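Local coordinates for protein rubber oxygenase (Streptomyces sp., PDB 5O1L) that cleaves the double bonds of poly(cis-1,4-isoprene) rubber oxidatively with molecular oxygen, using a non-covalently bound b-type heme, at residues 108-122 / 252-266. Residues are numbered along the deposited sequence; the frame is centred on the assembly and turned at random.
Sequences PSWADKAALDRGAQF and ADAEAYLHVWQVSAH. With EDO (1,2-ethanediol), chain G.
Gly119 and Tyr257 bring their CA atoms to 4.5 Å where the axes of helices 113-122 and 252-266 cross at -106°, 7.5 Å apart. A CB on Gly119 would run into Val260 CG2 and Ala256 O, consistent with the close approach; Ala256 CB packs against Ala115 O. Beside this point, Arg118 reaches out extended and donates NE to Asp253 OD1, a salt bridge of 2.9 Å and nearly straight, within its own guanidinium plane but from above the carboxylate plane. Ala252 CB sits over the guanidinium face. One water links Arg118 O to Asp253 OD1, another Arg118 NH2 to Asp253 OD2. Phe122 CD1 packs on Asp253 CB.

At the start of helix 113-122, His259 has CG anti to the backbone N (chi1 -168°), which carries the ring out to Asp112, the N-cap, whose OD1 accepts from Ala115 N; His259 NE2 accepts from Asp112 N at 2.9 Å, and CD2 lies against Ala115 CB and Leu116 CD2. With an alanine in place of His259, Asp112 N would probably lose this acceptor and a gap open beside Leu116. Trp110 and His266 form an offset edge-to-face pair (planes at 90°), the tryptophan giving the edge, and Pro108 CB makes a CH-pi contact over the centre of that imidazole, 3.8 Å from the centroid.

Trp110 NE1 hydrogen-bonds to Asp272 OD2, while helix 224-244 packs against Phe122 and Tyr257, joining this crossing to the all-helical body of the oxygenase.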
# COMPACT_ATOMS: atom_id res chain seq x y z
N PRO A 108 12.40 -13.82 -4.85
CA PRO A 108 13.33 -13.58 -5.94
C PRO A 108 14.77 -13.93 -5.51
O PRO A 108 15.14 -13.81 -4.34
CB PRO A 108 13.21 -12.09 -6.15
CG PRO A 108 12.74 -11.53 -4.89
CD PRO A 108 11.86 -12.60 -4.28
N SER A 109 15.61 -14.20 -6.52
CA SER A 109 16.99 -14.54 -6.26
C SER A 109 17.85 -13.41 -5.64
O SER A 109 18.83 -13.65 -4.93
CB SER A 109 17.68 -14.91 -7.63
OG SER A 109 17.58 -13.80 -8.52
N TRP A 110 17.36 -12.16 -5.81
CA TRP A 110 18.00 -11.01 -5.32
C TRP A 110 17.49 -10.56 -3.97
O TRP A 110 17.98 -9.57 -3.43
CB TRP A 110 17.84 -9.87 -6.33
CG TRP A 110 16.48 -9.68 -6.93
CD1 TRP A 110 15.99 -10.15 -8.07
CD2 TRP A 110 15.41 -8.89 -6.36
NE1 TRP A 110 14.70 -9.75 -8.30
CE2 TRP A 110 14.33 -8.97 -7.22
CE3 TRP A 110 15.28 -8.13 -5.22
CZ2 TRP A 110 13.14 -8.28 -6.99
CZ3 TRP A 110 14.06 -7.44 -5.02
CH2 TRP A 110 13.05 -7.56 -5.90
N ALA A 111 16.57 -11.30 -3.37
CA ALA A 111 16.16 -10.98 -1.99
C ALA A 111 17.28 -11.20 -1.03
O ALA A 111 18.01 -12.25 -1.10
CB ALA A 111 14.99 -11.81 -1.60
N ASP A 112 17.50 -10.26 -0.12
CA ASP A 112 18.55 -10.34 0.86
C ASP A 112 17.92 -10.43 2.25
O ASP A 112 17.32 -9.46 2.73
CB ASP A 112 19.39 -9.12 0.71
CG ASP A 112 20.59 -9.09 1.61
OD1 ASP A 112 20.48 -9.07 2.84
OD2 ASP A 112 21.74 -9.10 1.06
N LYS A 113 18.05 -11.57 2.89
CA LYS A 113 17.37 -11.85 4.15
C LYS A 113 17.80 -10.85 5.19
O LYS A 113 16.91 -10.36 5.97
CB LYS A 113 17.75 -13.26 4.65
CG LYS A 113 17.31 -13.58 6.11
CD LYS A 113 17.80 -14.92 6.71
CE LYS A 113 16.98 -15.31 7.96
NZ LYS A 113 16.66 -14.17 8.86
N ALA A 114 19.09 -10.52 5.30
CA ALA A 114 19.56 -9.60 6.31
C ALA A 114 18.91 -8.22 6.14
O ALA A 114 18.51 -7.57 7.12
CB ALA A 114 21.03 -9.48 6.32
N ALA A 115 18.80 -7.77 4.89
CA ALA A 115 18.20 -6.48 4.66
C ALA A 115 16.73 -6.49 4.95
O ALA A 115 16.17 -5.53 5.44
CB ALA A 115 18.42 -6.03 3.23
N LEU A 116 16.07 -7.56 4.56
CA LEU A 116 14.67 -7.68 4.89
C LEU A 116 14.44 -7.60 6.41
O LEU A 116 13.51 -6.97 6.85
CB LEU A 116 14.05 -8.93 4.29
CG LEU A 116 13.93 -8.96 2.78
CD1 LEU A 116 13.51 -10.39 2.36
CD2 LEU A 116 13.09 -7.90 2.21
N ASP A 117 15.27 -8.28 7.15
CA ASP A 117 15.18 -8.25 8.63
C ASP A 117 15.42 -6.85 9.13
O ASP A 117 14.71 -6.35 10.06
CB ASP A 117 16.21 -9.18 9.24
CG ASP A 117 15.94 -10.65 9.08
OD1 ASP A 117 14.86 -11.10 8.63
OD2 ASP A 117 16.88 -11.44 9.46
N ARG A 118 16.42 -6.14 8.57
CA ARG A 118 16.71 -4.80 9.00
C ARG A 118 15.58 -3.85 8.71
O ARG A 118 15.26 -2.97 9.49
CB ARG A 118 18.03 -4.33 8.38
CG ARG A 118 18.39 -2.96 8.81
CD ARG A 118 19.77 -2.51 8.27
NE ARG A 118 20.15 -1.39 9.05
CZ ARG A 118 21.37 -1.09 9.48
NH1 ARG A 118 22.41 -1.83 9.11
NH2 ARG A 118 21.54 -0.00 10.21
N GLY A 119 14.97 -4.00 7.53
CA GLY A 119 13.84 -3.17 7.20
C GLY A 119 12.63 -3.38 8.05
O GLY A 119 11.92 -2.42 8.37
N ALA A 120 12.42 -4.64 8.44
CA ALA A 120 11.32 -4.96 9.37
C ALA A 120 11.60 -4.34 10.74
O ALA A 120 10.70 -3.75 11.35
CB ALA A 120 11.19 -6.47 9.50
N GLN A 121 12.85 -4.45 11.19
CA GLN A 121 13.21 -3.82 12.47
C GLN A 121 13.07 -2.31 12.44
O GLN A 121 12.55 -1.70 13.38
CB GLN A 121 14.59 -4.21 12.91
CG GLN A 121 14.71 -5.64 13.34
CD GLN A 121 13.97 -6.00 14.66
OE1 GLN A 121 13.62 -5.15 15.50
NE2 GLN A 121 13.72 -7.26 14.82
N PHE A 122 13.45 -1.69 11.33
CA PHE A 122 13.31 -0.26 11.20
C PHE A 122 11.86 0.16 11.28
O PHE A 122 11.49 1.14 11.94
CB PHE A 122 13.90 0.16 9.81
CG PHE A 122 13.62 1.54 9.37
CD1 PHE A 122 14.19 2.65 10.00
CD2 PHE A 122 12.66 1.75 8.38
CE1 PHE A 122 13.90 3.90 9.53
CE2 PHE A 122 12.34 3.05 7.97
CZ PHE A 122 13.00 4.13 8.55
N ALA A 252 21.63 2.95 5.83
CA ALA A 252 21.45 1.53 5.80
C ALA A 252 19.95 1.16 6.03
O ALA A 252 19.41 0.28 5.34
CB ALA A 252 22.28 0.83 6.85
N ASP A 253 19.31 1.87 6.95
CA ASP A 253 17.89 1.59 7.18
C ASP A 253 17.05 2.04 6.01
O ASP A 253 16.07 1.36 5.66
CB ASP A 253 17.39 2.33 8.42
CG ASP A 253 17.74 1.59 9.72
OD1 ASP A 253 18.03 0.39 9.73
OD2 ASP A 253 17.68 2.29 10.76
N ALA A 254 17.32 3.17 5.37
CA ALA A 254 16.64 3.59 4.18
C ALA A 254 16.75 2.55 3.10
O ALA A 254 15.78 2.27 2.38
CB ALA A 254 17.12 4.92 3.67
N GLU A 255 17.94 2.03 2.90
CA GLU A 255 18.14 0.99 1.87
C GLU A 255 17.40 -0.29 2.20
O GLU A 255 16.88 -0.95 1.31
CB GLU A 255 19.59 0.71 1.68
CG GLU A 255 20.29 1.87 1.03
CD GLU A 255 19.80 2.28 -0.29
OE1 GLU A 255 19.61 1.34 -1.14
OE2 GLU A 255 19.69 3.52 -0.52
N ALA A 256 17.34 -0.65 3.47
CA ALA A 256 16.64 -1.87 3.87
C ALA A 256 15.15 -1.71 3.70
O ALA A 256 14.48 -2.65 3.25
CB ALA A 256 16.97 -2.18 5.31
N TYR A 257 14.62 -0.54 4.04
CA TYR A 257 13.20 -0.25 3.80
C TYR A 257 12.87 -0.33 2.32
O TYR A 257 11.86 -0.96 1.91
CB TYR A 257 12.82 1.12 4.40
CG TYR A 257 11.39 1.54 4.23
CD1 TYR A 257 10.46 1.09 5.09
CD2 TYR A 257 10.98 2.36 3.23
CE1 TYR A 257 9.14 1.50 4.96
CE2 TYR A 257 9.67 2.78 3.09
CZ TYR A 257 8.76 2.31 3.95
OH TYR A 257 7.40 2.68 3.78
N LEU A 258 13.66 0.27 1.44
CA LEU A 258 13.46 0.12 0.02
C LEU A 258 13.45 -1.34 -0.40
O LEU A 258 12.60 -1.76 -1.17
CB LEU A 258 14.55 0.86 -0.75
CG LEU A 258 14.50 0.72 -2.28
CD1 LEU A 258 13.24 1.26 -2.88
CD2 LEU A 258 15.70 1.49 -2.82
N HIS A 259 14.38 -2.10 0.12
CA HIS A 259 14.49 -3.54 -0.23
C HIS A 259 13.25 -4.29 0.13
O HIS A 259 12.76 -5.11 -0.66
CB HIS A 259 15.74 -4.13 0.38
CG HIS A 259 16.08 -5.48 -0.15
ND1 HIS A 259 16.43 -5.66 -1.48
CD2 HIS A 259 16.09 -6.70 0.40
CE1 HIS A 259 16.64 -6.98 -1.68
NE2 HIS A 259 16.49 -7.61 -0.57
N VAL A 260 12.71 -4.05 1.32
CA VAL A 260 11.41 -4.68 1.67
C VAL A 260 10.37 -4.37 0.63
O VAL A 260 9.62 -5.28 0.21
CB VAL A 260 10.97 -4.23 3.07
CG1 VAL A 260 9.54 -4.67 3.36
CG2 VAL A 260 11.88 -4.68 4.16
N TRP A 261 10.23 -3.14 0.22
CA TRP A 261 9.26 -2.73 -0.78
C TRP A 261 9.56 -3.25 -2.15
O TRP A 261 8.65 -3.57 -2.92
CB TRP A 261 8.99 -1.21 -0.71
CG TRP A 261 8.16 -0.87 0.44
CD1 TRP A 261 8.50 -0.58 1.72
CD2 TRP A 261 6.70 -0.94 0.42
NE1 TRP A 261 7.34 -0.44 2.49
CE2 TRP A 261 6.26 -0.60 1.70
CE3 TRP A 261 5.80 -1.20 -0.56
CZ2 TRP A 261 4.89 -0.55 2.02
CZ3 TRP A 261 4.46 -1.11 -0.28
CH2 TRP A 261 4.03 -0.83 1.02
N GLN A 262 10.81 -3.43 -2.52
CA GLN A 262 11.17 -4.00 -3.81
C GLN A 262 10.76 -5.49 -3.85
O GLN A 262 10.13 -5.92 -4.81
CB GLN A 262 12.67 -3.86 -4.08
CG GLN A 262 13.22 -2.46 -4.33
CD GLN A 262 14.71 -2.42 -4.25
OE1 GLN A 262 15.37 -3.11 -3.46
NE2 GLN A 262 15.26 -1.57 -5.13
N VAL A 263 11.14 -6.25 -2.82
CA VAL A 263 10.82 -7.64 -2.79
C VAL A 263 9.30 -7.77 -2.76
O VAL A 263 8.74 -8.61 -3.46
CB VAL A 263 11.45 -8.30 -1.59
CG1 VAL A 263 10.86 -9.70 -1.32
CG2 VAL A 263 12.98 -8.35 -1.72
N SER A 264 8.63 -6.90 -2.00
CA SER A 264 7.17 -7.04 -1.91
C SER A 264 6.51 -6.76 -3.24
O SER A 264 5.55 -7.45 -3.61
CB SER A 264 6.63 -6.13 -0.85
OG SER A 264 7.13 -6.46 0.45
N ALA A 265 6.95 -5.80 -4.01
CA ALA A 265 6.44 -5.53 -5.36
C ALA A 265 6.62 -6.76 -6.21
O ALA A 265 5.68 -7.17 -6.92
CB ALA A 265 7.17 -4.37 -5.98
N HIS A 266 7.78 -7.40 -6.17
CA HIS A 266 7.97 -8.66 -6.98
C HIS A 266 6.99 -9.69 -6.52
O HIS A 266 6.36 -10.35 -7.39
CB HIS A 266 9.39 -9.15 -6.71
CG HIS A 266 9.72 -10.40 -7.43
ND1 HIS A 266 9.42 -11.70 -7.04
CD2 HIS A 266 10.43 -10.51 -8.56
CE1 HIS A 266 9.93 -12.53 -7.96
NE2 HIS A 266 10.51 -11.82 -8.91
C1 EDO G . 22.25 -11.83 3.06
O1 EDO G . 21.12 -12.16 3.88
C2 EDO G . 23.12 -10.76 3.72
O2 EDO G . 24.03 -10.20 2.78
O HOH W 1 16.80 -1.47 11.44
O HOH W 2 19.86 1.34 12.23